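Side-chain contacts in DNA polymerase III subunit beta (Pseudomonas aeruginosa, PDB 4TSZ), which acts as the bacterial sliding clamp, tethering DNA polymerases and other proteins to DNA and making synthesis processive: residues Ser32-Val37 / Leu43-Thr48; Leu12-Leu17 / Gly56-Glu61; Ile202-Arg207 / Phe232-Lys237; Met2-Gln7 / Leu36-Gln41. All coordinates share one frame; numbering follows the deposited sequence.

Contact 1: Ser32-Val37 / Leu43-Thr48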
loop_
_atom_site.group_PDB
_atom_site.type_symbol
_atom_site.label_atom_id
_atom_site.label_comp_id
_atom_site.label_asym_id
_atom_site.label_seq_id
_atom_site.Cartn_x
_atom_site.Cartn_y
_atom_site.Cartn_z
ATOM N N SER E 32 -21.759 9.678 -7.249
ATOM C CA SER E 32 -20.343 9.915 -7.536
ATOM C C SER E 32 -20.012 11.403 -7.396
ATOM O O SER E 32 -18.843 11.783 -7.442
ATOM C CB SER E 32 -20.008 9.461 -8.956
ATOM O OG SER E 32 -20.075 8.050 -9.068
ATOM N N ASN E 33 -21.057 12.240 -7.256
ATOM C CA ASN E 33 -20.942 13.686 -7.184
ATOM C C ASN E 33 -20.973 14.285 -5.789
ATOM O O ASN E 33 -21.545 13.706 -4.857
ATOM C CB ASN E 33 -22.000 14.346 -8.086
ATOM C CG ASN E 33 -21.755 14.187 -9.570
ATOM O OD1 ASN E 33 -20.933 13.391 -10.008
ATOM N ND2 ASN E 33 -22.448 14.971 -10.384
ATOM N N VAL E 34 -20.333 15.463 -5.659
ATOM C CA VAL E 34 -20.352 16.281 -4.464
ATOM C C VAL E 34 -21.424 17.354 -4.684
ATOM O O VAL E 34 -21.453 17.985 -5.746
ATOM C CB VAL E 34 -18.958 16.874 -4.054
ATOM C CG1 VAL E 34 -18.295 17.645 -5.188
ATOM C CG2 VAL E 34 -19.073 17.753 -2.816
ATOM N N LEU E 35 -22.323 17.534 -3.707
ATOM C CA LEU E 35 -23.335 18.584 -3.772
ATOM C C LEU E 35 -22.677 19.884 -3.272
ATOM O O LEU E 35 -22.148 19.916 -2.162
ATOM C CB LEU E 35 -24.573 18.230 -2.921
ATOM C CG LEU E 35 -25.602 19.363 -2.670
ATOM C CD1 LEU E 35 -26.326 19.766 -3.950
ATOM C CD2 LEU E 35 -26.592 18.981 -1.577
ATOM N N LEU E 36 -22.694 20.931 -4.109
ATOM C CA LEU E 36 -22.150 22.260 -3.806
ATOM C C LEU E 36 -23.336 23.195 -3.608
ATOM O O LEU E 36 -24.184 23.290 -4.489
ATOM C CB LEU E 36 -21.291 22.752 -4.993
ATOM C CG LEU E 36 -19.761 22.580 -4.978
ATOM C CD1 LEU E 36 -19.282 21.362 -4.163
ATOM C CD2 LEU E 36 -19.213 22.564 -6.392
ATOM N N VAL E 37 -23.425 23.850 -2.439
ATOM C CA VAL E 37 -24.511 24.789 -2.141
ATOM C C VAL E 37 -23.908 26.102 -1.639
ATOM O O VAL E 37 -23.198 26.108 -0.626
ATOM C CB VAL E 37 -25.574 24.231 -1.141
ATOM C CG1 VAL E 37 -26.623 25.290 -0.789
ATOM C CG2 VAL E 37 -26.255 22.975 -1.671
ATOM N N LEU E 43 -20.343 28.215 1.722
ATOM C CA LEU E 43 -20.292 27.100 0.795
ATOM C C LEU E 43 -20.415 25.814 1.620
ATOM O O LEU E 43 -19.678 25.622 2.590
ATOM C CB LEU E 43 -18.988 27.087 -0.042
ATOM C CG LEU E 43 -18.731 25.829 -0.908
ATOM C CD1 LEU E 43 -19.696 25.745 -2.105
ATOM C CD2 LEU E 43 -17.287 25.774 -1.378
ATOM N N SER E 44 -21.353 24.944 1.231
ATOM C CA SER E 44 -21.541 23.638 1.853
ATOM C C SER E 44 -21.214 22.590 0.813
ATOM O O SER E 44 -21.589 22.744 -0.354
ATOM C CB SER E 44 -22.970 23.463 2.360
ATOM O OG SER E 44 -23.226 24.339 3.447
ATOM N N LEU E 45 -20.484 21.545 1.220
ATOM C CA LEU E 45 -20.080 20.437 0.346
ATOM C C LEU E 45 -20.636 19.161 0.950
ATOM O O LEU E 45 -20.363 18.873 2.114
ATOM C CB LEU E 45 -18.534 20.346 0.194
ATOM C CG LEU E 45 -17.810 21.556 -0.416
ATOM C CD1 LEU E 45 -17.364 22.532 0.663
ATOM C CD2 LEU E 45 -16.595 21.111 -1.200
ATOM N N THR E 46 -21.439 18.416 0.182
ATOM C CA THR E 46 -22.045 17.181 0.670
ATOM C C THR E 46 -21.692 15.965 -0.188
ATOM O O THR E 46 -21.791 16.018 -1.412
ATOM C CB THR E 46 -23.565 17.360 0.857
ATOM O OG1 THR E 46 -23.815 18.510 1.671
ATOM C CG2 THR E 46 -24.237 16.129 1.469
ATOM N N GLY E 47 -21.318 14.879 0.487
ATOM C CA GLY E 47 -21.026 13.577 -0.105
ATOM C C GLY E 47 -21.828 12.515 0.616
ATOM O O GLY E 47 -22.032 12.618 1.828
ATOM N N THR E 48 -22.312 11.501 -0.119
ATOM C CA THR E 48 -23.119 10.408 0.432
ATOM C C THR E 48 -22.960 9.101 -0.342
ATOM O O THR E 48 -22.614 9.117 -1.529
ATOM C CB THR E 48 -24.613 10.825 0.569
ATOM O OG1 THR E 48 -25.284 9.870 1.389
ATOM C CG2 THR E 48 -25.341 10.946 -0.778
HETATM O O HOH W 1 -23.821 20.981 0.137
HETATM O O HOH W 2 -24.069 26.765 2.022
#

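Contact 2: Leu12-Leu17 / Gly56-Glu61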
loop_
_atom_site.group_PDB
_atom_site.type_symbol
_atom_site.label_atom_id
_atom_site.label_comp_id
_atom_site.label_asym_id
_atom_site.label_seq_id
_atom_site.Cartn_x
_atom_site.Cartn_y
_atom_site.Cartn_z
ATOM N N LEU E 12 -9.971 22.493 -0.542
ATOM C CA LEU E 12 -9.396 21.151 -0.426
ATOM C C LEU E 12 -9.748 20.403 0.856
ATOM O O LEU E 12 -10.103 19.226 0.763
ATOM C CB LEU E 12 -7.876 21.176 -0.663
ATOM C CG LEU E 12 -7.173 19.850 -0.951
ATOM C CD1 LEU E 12 -7.733 19.167 -2.203
ATOM C CD2 LEU E 12 -5.676 20.060 -1.083
ATOM N N LYS E 13 -9.659 21.066 2.032
ATOM C CA LYS E 13 -9.957 20.437 3.328
ATOM C C LYS E 13 -11.354 19.770 3.378
ATOM O O LYS E 13 -11.391 18.539 3.474
ATOM C CB LYS E 13 -9.676 21.375 4.521
ATOM N N PRO E 14 -12.495 20.502 3.208
ATOM C CA PRO E 14 -13.805 19.822 3.209
ATOM C C PRO E 14 -14.032 18.891 2.020
ATOM O O PRO E 14 -14.694 17.866 2.176
ATOM C CB PRO E 14 -14.801 20.986 3.198
ATOM C CG PRO E 14 -14.068 22.112 2.598
ATOM C CD PRO E 14 -12.667 21.965 3.067
ATOM N N LEU E 15 -13.467 19.237 0.843
ATOM C CA LEU E 15 -13.584 18.429 -0.377
ATOM C C LEU E 15 -12.968 17.044 -0.181
ATOM O O LEU E 15 -13.603 16.062 -0.543
ATOM C CB LEU E 15 -12.965 19.171 -1.578
ATOM C CG LEU E 15 -13.204 18.668 -2.999
ATOM C CD1 LEU E 15 -14.674 18.277 -3.250
ATOM C CD2 LEU E 15 -12.774 19.727 -3.990
ATOM N N GLN E 16 -11.778 16.961 0.451
ATOM C CA GLN E 16 -11.111 15.678 0.727
ATOM C C GLN E 16 -11.912 14.825 1.702
ATOM O O GLN E 16 -12.023 13.615 1.502
ATOM C CB GLN E 16 -9.680 15.882 1.251
ATOM C CG GLN E 16 -8.672 16.275 0.177
ATOM C CD GLN E 16 -7.274 16.500 0.719
ATOM O OE1 GLN E 16 -6.284 16.091 0.116
ATOM N NE2 GLN E 16 -7.150 17.180 1.849
ATOM N N LEU E 17 -12.491 15.456 2.743
ATOM C CA LEU E 17 -13.297 14.746 3.742
ATOM C C LEU E 17 -14.532 14.124 3.110
ATOM O O LEU E 17 -14.759 12.919 3.243
ATOM C CB LEU E 17 -13.700 15.671 4.905
ATOM C CG LEU E 17 -12.601 16.105 5.871
ATOM C CD1 LEU E 17 -13.180 16.880 7.006
ATOM C CD2 LEU E 17 -11.821 14.915 6.429
ATOM N N GLY E 56 -19.326 19.320 4.694
ATOM C CA GLY E 56 -18.233 20.237 5.002
ATOM C C GLY E 56 -18.677 21.662 4.733
ATOM O O GLY E 56 -19.436 21.905 3.792
ATOM N N ARG E 57 -18.242 22.610 5.570
ATOM C CA ARG E 57 -18.637 24.013 5.426
ATOM C C ARG E 57 -17.443 24.955 5.383
ATOM O O ARG E 57 -16.471 24.752 6.114
ATOM C CB ARG E 57 -19.621 24.431 6.538
ATOM C CG ARG E 57 -21.067 24.044 6.248
ATOM C CD ARG E 57 -21.937 24.074 7.497
ATOM N NE ARG E 57 -21.921 22.787 8.209
ATOM C CZ ARG E 57 -21.159 22.501 9.269
ATOM N NH1 ARG E 57 -20.361 23.424 9.792
ATOM N NH2 ARG E 57 -21.211 21.297 9.826
ATOM N N VAL E 58 -17.516 25.979 4.500
ATOM C CA VAL E 58 -16.489 27.013 4.316
ATOM C C VAL E 58 -17.147 28.385 4.247
ATOM O O VAL E 58 -18.152 28.558 3.543
ATOM C CB VAL E 58 -15.573 26.830 3.065
ATOM C CG1 VAL E 58 -14.186 27.410 3.316
ATOM C CG2 VAL E 58 -15.474 25.379 2.609
ATOM N N VAL E 59 -16.550 29.377 4.940
ATOM C CA VAL E 59 -17.000 30.767 4.895
ATOM C C VAL E 59 -16.318 31.387 3.667
ATOM O O VAL E 59 -15.102 31.272 3.521
ATOM C CB VAL E 59 -16.686 31.551 6.206
ATOM C CG1 VAL E 59 -17.121 33.010 6.097
ATOM C CG2 VAL E 59 -17.340 30.891 7.416
ATOM N N LEU E 60 -17.104 32.002 2.774
ATOM C CA LEU E 60 -16.595 32.643 1.557
ATOM C C LEU E 60 -16.294 34.123 1.822
ATOM O O LEU E 60 -17.156 34.844 2.325
ATOM C CB LEU E 60 -17.583 32.463 0.385
ATOM C CG LEU E 60 -17.916 31.013 0.005
ATOM C CD1 LEU E 60 -19.165 30.944 -0.839
ATOM C CD2 LEU E 60 -16.733 30.330 -0.702
ATOM N N GLU E 61 -15.057 34.556 1.521
ATOM C CA GLU E 61 -14.586 35.925 1.741
ATOM C C GLU E 61 -15.138 36.939 0.724
ATOM O O GLU E 61 -15.850 37.862 1.114
ATOM C CB GLU E 61 -13.049 35.974 1.833
#

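Contact 3: Ile202-Arg207 / Phe232-Lys237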
loop_
_atom_site.group_PDB
_atom_site.type_symbol
_atom_site.label_atom_id
_atom_site.label_comp_id
_atom_site.label_asym_id
_atom_site.label_seq_id
_atom_site.Cartn_x
_atom_site.Cartn_y
_atom_site.Cartn_z
ATOM N N ILE E 202 -19.302 3.609 11.285
ATOM C CA ILE E 202 -18.528 3.772 12.524
ATOM C C ILE E 202 -17.013 3.896 12.278
ATOM O O ILE E 202 -16.358 4.705 12.937
ATOM C CB ILE E 202 -18.922 2.747 13.642
ATOM C CG1 ILE E 202 -18.587 3.274 15.043
ATOM C CG2 ILE E 202 -18.325 1.362 13.407
ATOM C CD1 ILE E 202 -19.565 4.345 15.593
ATOM N N LEU E 203 -16.473 3.134 11.307
ATOM C CA LEU E 203 -15.058 3.188 10.956
ATOM C C LEU E 203 -14.718 4.528 10.304
ATOM O O LEU E 203 -13.645 5.073 10.563
ATOM C CB LEU E 203 -14.633 2.012 10.059
ATOM C CG LEU E 203 -14.688 0.614 10.673
ATOM C CD1 LEU E 203 -14.672 -0.426 9.590
ATOM C CD2 LEU E 203 -13.574 0.383 11.696
ATOM N N GLU E 204 -15.641 5.064 9.490
ATOM C CA GLU E 204 -15.493 6.367 8.849
ATOM C C GLU E 204 -15.452 7.447 9.927
ATOM O O GLU E 204 -14.532 8.264 9.914
ATOM C CB GLU E 204 -16.650 6.636 7.861
ATOM C CG GLU E 204 -16.504 7.922 7.050
ATOM C CD GLU E 204 -15.201 8.073 6.283
ATOM O OE1 GLU E 204 -14.834 7.135 5.539
ATOM O OE2 GLU E 204 -14.533 9.119 6.451
ATOM N N LEU E 205 -16.432 7.420 10.872
ATOM C CA LEU E 205 -16.523 8.364 11.979
ATOM C C LEU E 205 -15.225 8.412 12.807
ATOM O O LEU E 205 -14.727 9.510 13.073
ATOM C CB LEU E 205 -17.744 8.069 12.875
ATOM C CG LEU E 205 -17.938 8.975 14.103
ATOM C CD1 LEU E 205 -18.045 10.457 13.712
ATOM C CD2 LEU E 205 -19.139 8.535 14.928
ATOM N N ALA E 206 -14.673 7.237 13.193
ATOM C CA ALA E 206 -13.425 7.153 13.973
ATOM C C ALA E 206 -12.264 7.848 13.256
ATOM O O ALA E 206 -11.505 8.575 13.901
ATOM C CB ALA E 206 -13.065 5.706 14.270
ATOM N N ARG E 207 -12.165 7.667 11.923
ATOM C CA ARG E 207 -11.128 8.290 11.100
ATOM C C ARG E 207 -11.286 9.808 11.017
ATOM O O ARG E 207 -10.281 10.515 10.906
ATOM C CB ARG E 207 -11.075 7.673 9.698
ATOM C CG ARG E 207 -10.493 6.264 9.668
ATOM C CD ARG E 207 -10.273 5.773 8.238
ATOM N NE ARG E 207 -11.513 5.700 7.458
ATOM C CZ ARG E 207 -12.251 4.602 7.323
ATOM N NH1 ARG E 207 -11.891 3.471 7.922
ATOM N NH2 ARG E 207 -13.356 4.624 6.588
ATOM N N PHE E 232 -17.354 19.860 10.076
ATOM C CA PHE E 232 -18.122 18.790 9.446
ATOM C C PHE E 232 -19.350 18.309 10.227
ATOM O O PHE E 232 -19.395 18.389 11.454
ATOM C CB PHE E 232 -17.225 17.596 9.020
ATOM C CG PHE E 232 -16.825 16.593 10.096
ATOM C CD1 PHE E 232 -17.716 15.614 10.527
ATOM C CD2 PHE E 232 -15.532 16.582 10.622
ATOM C CE1 PHE E 232 -17.346 14.684 11.510
ATOM C CE2 PHE E 232 -15.159 15.649 11.614
ATOM C CZ PHE E 232 -16.071 14.710 12.052
ATOM N N THR E 233 -20.331 17.772 9.487
ATOM C CA THR E 233 -21.524 17.119 10.013
ATOM C C THR E 233 -21.554 15.725 9.394
ATOM O O THR E 233 -21.595 15.576 8.164
ATOM C CB THR E 233 -22.824 17.911 9.765
ATOM O OG1 THR E 233 -22.722 19.188 10.385
ATOM C CG2 THR E 233 -24.054 17.188 10.307
ATOM N N PHE E 234 -21.494 14.713 10.253
ATOM C CA PHE E 234 -21.539 13.318 9.853
ATOM C C PHE E 234 -22.900 12.771 10.235
ATOM O O PHE E 234 -23.319 12.923 11.379
ATOM C CB PHE E 234 -20.400 12.519 10.531
ATOM C CG PHE E 234 -20.531 11.010 10.489
ATOM C CD1 PHE E 234 -21.272 10.329 11.453
ATOM C CD2 PHE E 234 -19.880 10.269 9.517
ATOM C CE1 PHE E 234 -21.396 8.941 11.413
ATOM C CE2 PHE E 234 -19.990 8.876 9.487
ATOM C CZ PHE E 234 -20.748 8.221 10.437
ATOM N N THR E 235 -23.583 12.131 9.284
ATOM C CA THR E 235 -24.866 11.486 9.545
ATOM C C THR E 235 -24.819 10.065 9.019
ATOM O O THR E 235 -24.389 9.835 7.892
ATOM C CB THR E 235 -26.068 12.280 8.988
ATOM O OG1 THR E 235 -25.925 13.664 9.301
ATOM C CG2 THR E 235 -27.390 11.786 9.542
ATOM N N SER E 236 -25.239 9.112 9.845
ATOM C CA SER E 236 -25.305 7.713 9.455
ATOM C C SER E 236 -26.654 7.148 9.819
ATOM O O SER E 236 -27.188 7.445 10.884
ATOM C CB SER E 236 -24.199 6.903 10.134
ATOM O OG SER E 236 -24.292 5.520 9.832
ATOM N N LYS E 237 -27.182 6.275 8.950
ATOM C CA LYS E 237 -28.409 5.537 9.235
ATOM C C LYS E 237 -28.000 4.481 10.276
ATOM O O LYS E 237 -26.807 4.152 10.381
ATOM C CB LYS E 237 -28.936 4.857 7.952
#

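Contact 4: Met2-Gln7 / Leu36-Gln41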
loop_
_atom_site.group_PDB
_atom_site.type_symbol
_atom_site.label_atom_id
_atom_site.label_comp_id
_atom_site.label_asym_id
_atom_site.label_seq_id
_atom_site.Cartn_x
_atom_site.Cartn_y
_atom_site.Cartn_z
ATOM N N MET E 2 -24.776 30.207 -9.823
ATOM C CA MET E 2 -23.879 30.005 -8.683
ATOM C C MET E 2 -22.440 30.402 -9.086
ATOM O O MET E 2 -21.980 30.049 -10.174
ATOM C CB MET E 2 -23.936 28.530 -8.252
ATOM C CG MET E 2 -23.266 28.241 -6.930
ATOM S SD MET E 2 -23.118 26.458 -6.637
ATOM C CE MET E 2 -21.497 26.180 -7.278
ATOM N N HIS E 3 -21.776 31.199 -8.238
ATOM C CA HIS E 3 -20.420 31.691 -8.476
ATOM C C HIS E 3 -19.753 32.090 -7.179
ATOM O O HIS E 3 -20.362 32.770 -6.360
ATOM C CB HIS E 3 -20.391 32.866 -9.479
ATOM C CG HIS E 3 -19.055 33.543 -9.560
ATOM N ND1 HIS E 3 -18.833 34.773 -8.969
ATOM C CD2 HIS E 3 -17.886 33.094 -10.079
ATOM C CE1 HIS E 3 -17.559 35.054 -9.188
ATOM N NE2 HIS E 3 -16.952 34.078 -9.856
ATOM N N PHE E 4 -18.490 31.678 -7.002
ATOM C CA PHE E 4 -17.697 31.997 -5.818
ATOM C C PHE E 4 -16.198 31.867 -6.098
ATOM O O PHE E 4 -15.787 31.227 -7.069
ATOM C CB PHE E 4 -18.112 31.115 -4.608
ATOM C CG PHE E 4 -17.868 29.633 -4.761
ATOM C CD1 PHE E 4 -18.808 28.814 -5.387
ATOM C CD2 PHE E 4 -16.710 29.048 -4.263
ATOM C CE1 PHE E 4 -18.587 27.438 -5.518
ATOM C CE2 PHE E 4 -16.484 27.677 -4.411
ATOM C CZ PHE E 4 -17.423 26.878 -5.041
ATOM N N THR E 5 -15.397 32.502 -5.246
ATOM C CA THR E 5 -13.941 32.428 -5.239
ATOM C C THR E 5 -13.544 31.818 -3.897
ATOM O O THR E 5 -14.219 32.051 -2.876
ATOM C CB THR E 5 -13.252 33.774 -5.537
ATOM O OG1 THR E 5 -13.736 34.781 -4.652
ATOM C CG2 THR E 5 -13.424 34.214 -6.976
ATOM N N ILE E 6 -12.488 30.987 -3.921
ATOM C CA ILE E 6 -11.991 30.271 -2.747
ATOM C C ILE E 6 -10.497 29.934 -2.911
ATOM O O ILE E 6 -10.043 29.639 -4.023
ATOM C CB ILE E 6 -12.881 28.995 -2.483
ATOM C CG1 ILE E 6 -12.590 28.333 -1.111
ATOM C CG2 ILE E 6 -12.856 27.987 -3.658
ATOM C CD1 ILE E 6 -13.721 27.465 -0.540
ATOM N N GLN E 7 -9.740 29.972 -1.802
ATOM C CA GLN E 7 -8.330 29.591 -1.793
ATOM C C GLN E 7 -8.276 28.080 -1.903
ATOM O O GLN E 7 -9.145 27.397 -1.353
ATOM C CB GLN E 7 -7.641 30.035 -0.488
ATOM C CG GLN E 7 -7.337 31.527 -0.406
ATOM C CD GLN E 7 -6.156 31.938 -1.253
ATOM O OE1 GLN E 7 -6.302 32.647 -2.257
ATOM N NE2 GLN E 7 -4.957 31.503 -0.870
ATOM N N LEU E 36 -22.694 20.931 -4.109
ATOM C CA LEU E 36 -22.150 22.260 -3.806
ATOM C C LEU E 36 -23.336 23.195 -3.608
ATOM O O LEU E 36 -24.184 23.290 -4.489
ATOM C CB LEU E 36 -21.291 22.752 -4.993
ATOM C CG LEU E 36 -19.761 22.580 -4.978
ATOM C CD1 LEU E 36 -19.282 21.362 -4.163
ATOM C CD2 LEU E 36 -19.213 22.564 -6.392
ATOM N N VAL E 37 -23.425 23.850 -2.439
ATOM C CA VAL E 37 -24.511 24.789 -2.141
ATOM C C VAL E 37 -23.908 26.102 -1.639
ATOM O O VAL E 37 -23.198 26.108 -0.626
ATOM C CB VAL E 37 -25.574 24.231 -1.141
ATOM C CG1 VAL E 37 -26.623 25.290 -0.789
ATOM C CG2 VAL E 37 -26.255 22.975 -1.671
ATOM N N VAL E 38 -24.201 27.208 -2.346
ATOM C CA VAL E 38 -23.791 28.547 -1.935
ATOM C C VAL E 38 -25.058 29.255 -1.417
ATOM O O VAL E 38 -26.012 29.444 -2.168
ATOM C CB VAL E 38 -23.043 29.362 -3.035
ATOM C CG1 VAL E 38 -22.820 30.815 -2.606
ATOM C CG2 VAL E 38 -21.715 28.704 -3.393
ATOM N N GLU E 39 -25.075 29.577 -0.119
ATOM C CA GLU E 39 -26.162 30.294 0.532
ATOM C C GLU E 39 -25.488 31.422 1.309
ATOM O O GLU E 39 -24.721 31.159 2.244
ATOM C CB GLU E 39 -26.987 29.362 1.438
ATOM C CG GLU E 39 -28.229 30.020 2.028
ATOM C CD GLU E 39 -29.149 29.100 2.808
ATOM O OE1 GLU E 39 -29.603 28.085 2.230
ATOM O OE2 GLU E 39 -29.446 29.408 3.986
ATOM N N GLY E 40 -25.697 32.648 0.836
ATOM C CA GLY E 40 -25.050 33.834 1.380
ATOM C C GLY E 40 -23.551 33.723 1.188
ATOM O O GLY E 40 -23.089 33.401 0.089
ATOM N N GLN E 41 -22.787 33.911 2.281
ATOM C CA GLN E 41 -21.326 33.796 2.259
ATOM C C GLN E 41 -20.826 32.429 2.767
ATOM O O GLN E 41 -19.710 32.322 3.285
ATOM C CB GLN E 41 -20.664 34.990 2.976
ATOM C CG GLN E 41 -20.855 36.334 2.260
ATOM C CD GLN E 41 -20.327 36.338 0.844
ATOM O OE1 GLN E 41 -19.151 36.056 0.585
ATOM N NE2 GLN E 41 -21.189 36.654 -0.108
#

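Contact 1: Ser32-Val37 / Leu43-Thr48
An antiparallel beta hairpin carries this contact, with Leu35 facing Thr46 and Val37 facing Ser44 as hydrogen-bonded pairs. In the first pair Leu35 N reaches Thr46 O at 2.8 Å, and Thr46 N returns to Leu35 O at 2.9 Å. The Val37 and Ser44 backbones are joined by a second pair of bonds. The CB atoms of Leu35 and Thr46 meet at 4.0 Å. Thr46 OG1 lies beside its own backbone N (chi1 -53°), where it shares water 1 with Leu35 O; the water donates to that carbonyl at 3.0 Å. Water 2 does the same between Val37 O and Ser44 OG. The hairpin is made of strands 33-39 and 42-48 in the sheet that runs from the N-terminal into the central domain. Its other face is apolar and is covered by helix 8-19. There Leu36 and Leu45 form a non-hydrogen-bonded pair. Their side chains run side by side in the same direction, and Leu36 CD1 lies 4.0 Å from Leu45 CD2. Val34 CG2 rests on Leu45 CB at 4.0 Å. Leu43, diagonal to Leu36, brings its CD1 to 4.3 Å from Leu36 CG.

Contact 2: Leu12-Leu17 / Gly56-Glu61
Pro14 meets Gly56 and Val58 through the CB and CG atoms of its ring. The CA-CB bond of Pro14 points at the strand. CB comes first and lies 3.9 Å from Gly56 CA. One bond further out, CG touches Val58 CG2 at 3.6 Å. Here the ring and the valine side chain cross at about a right angle, and a single methyl of the valine does the touching. CD then turns back to the proline nitrogen and closes the ring. Gly56 has no side chain, and this lets the ring come close: the two CA atoms are 4.8 Å apart. The segments are helix 12-17 and strand 56-59, which run nearly antiparallel (169°) with their axes 7.8 Å apart. This part of helix 8-19 thus runs along strand 52-59. Leu45 of the adjoining strand also touches Pro14, and Ile6 touches Val58. Arg57 leaves the strand on the side away from the helix, and its NH1 hydrogen-bonds to Gly230 O. The helix is kinked at Pro14, whose nitrogen carries no hydrogen to give to the turn before. The close approaches are carbon on carbon. The contact therefore depends on close fit and burial of apolar surface, with no hydrogen bond between the two segments.

Contact 3: Ile202-Arg207 / Phe232-Lys237
This is a CH-pi contact between a helix and a strand in the central domain, with Leu205 of helix 199-208 lying over one face of the Phe234 ring. Leu205 CB sits 4.1 Å from the ring centroid and 18° off the ring normal. Its nearest ring atom is Phe234 CZ, at 3.9 Å. The rest of the leucine follows the ring inward. Leu205 CD1 reaches Phe234 CD1 at 3.9 Å, and Leu205 CD2 approaches Phe234 CE1 at 4.2 Å. CB therefore covers the outer end of the ring, while CD1 covers the end near the strand. Phe234 has its CG opposite the backbone N (chi1 165°), and this carries the ring out from the strand to the helix. The two side chains cross at about a right angle. Glu204 adds its CB obliquely, 4.3 Å from Phe234 CE2. Its carboxylate leads away and forms a salt bridge one turn along the helix, from Arg207 NH2 to Glu204 OE1 at 3.1 Å. The arginine hydrogen comes from above the carboxylate plane, while OE1 lies close to the guanidinium plane. Val52 and Leu54 of strand 52-59 touch Phe234, and Ala227 of strand 224-228 touches Leu205. Strand 232-237 runs between these two strands, and the far side of the helix packs on helix 133-141 through Ile202 and Ala206.

Contact 4: Met2-Gln7 / Leu36-Gln41
Val38 fits its CG2 methyl into the angle between Met2 and Phe4. This one methyl is the main bump of the contact. The hollow that takes it has the methionine chain as one wall and the phenylalanine ring as the other. Met2 CG lies 3.9 Å from Val38 CG2. Phe4 CD1 comes closer to Val38 CG2, at 3.5 Å. The methyl approaches the ring obliquely. Phe4 CG stands between its backbone N and carbonyl carbon (chi1 64°), and from there the ring extends to the valine. The methionine wall is long. Its chain is extended through chi1 and chi2 and bends only at chi3 (94°). Met2 SD passes 4.2 Å from Val38 CG2. Beyond the bend, Met2 CE touches Leu36 CB at 4.1 Å. CE also lies at the edge of the Phe4 ring, in its plane, so the end of Met2 touches both the ring and Leu36. The Met2 and Leu36 side chains cross at about a right angle. The backbones stay apart: the nearest CA atoms, of Met2 and Val38, are 6.9 Å from each other. The contact joins the first strand of the chain, in a four-stranded sheet, to strand 33-39 of the larger sheet. It lies in the interior between them. Leu43 and Leu60 also touch Phe4, and Ile69 touches Met2. The touching side chains offer only carbon and a thioether sulfur, so the two sheets are held here by apolar burial and by shape.

From the N terminus, strand 3-7 enters contact 4 and helix 8-19 enters contact 2. The chain then reaches strand 33-39, where contact 1 opens at 32-37 and contact 4 closes at 36-41. Contact 1 closes next at 43-48, a hairpin nested inside the larger loop that contact 2 closes at 56-61. Contacts 2 and 4 cross, because their segments alternate. These three tie together the small sheet, the helix and the N-terminal half of the large sheet. Contact 3 opens at 202-207 and closes at 232-237, in series with the others, in the central domain. Its strand 232-237 lies beside strand 52-59, so the same sheet spans both domains.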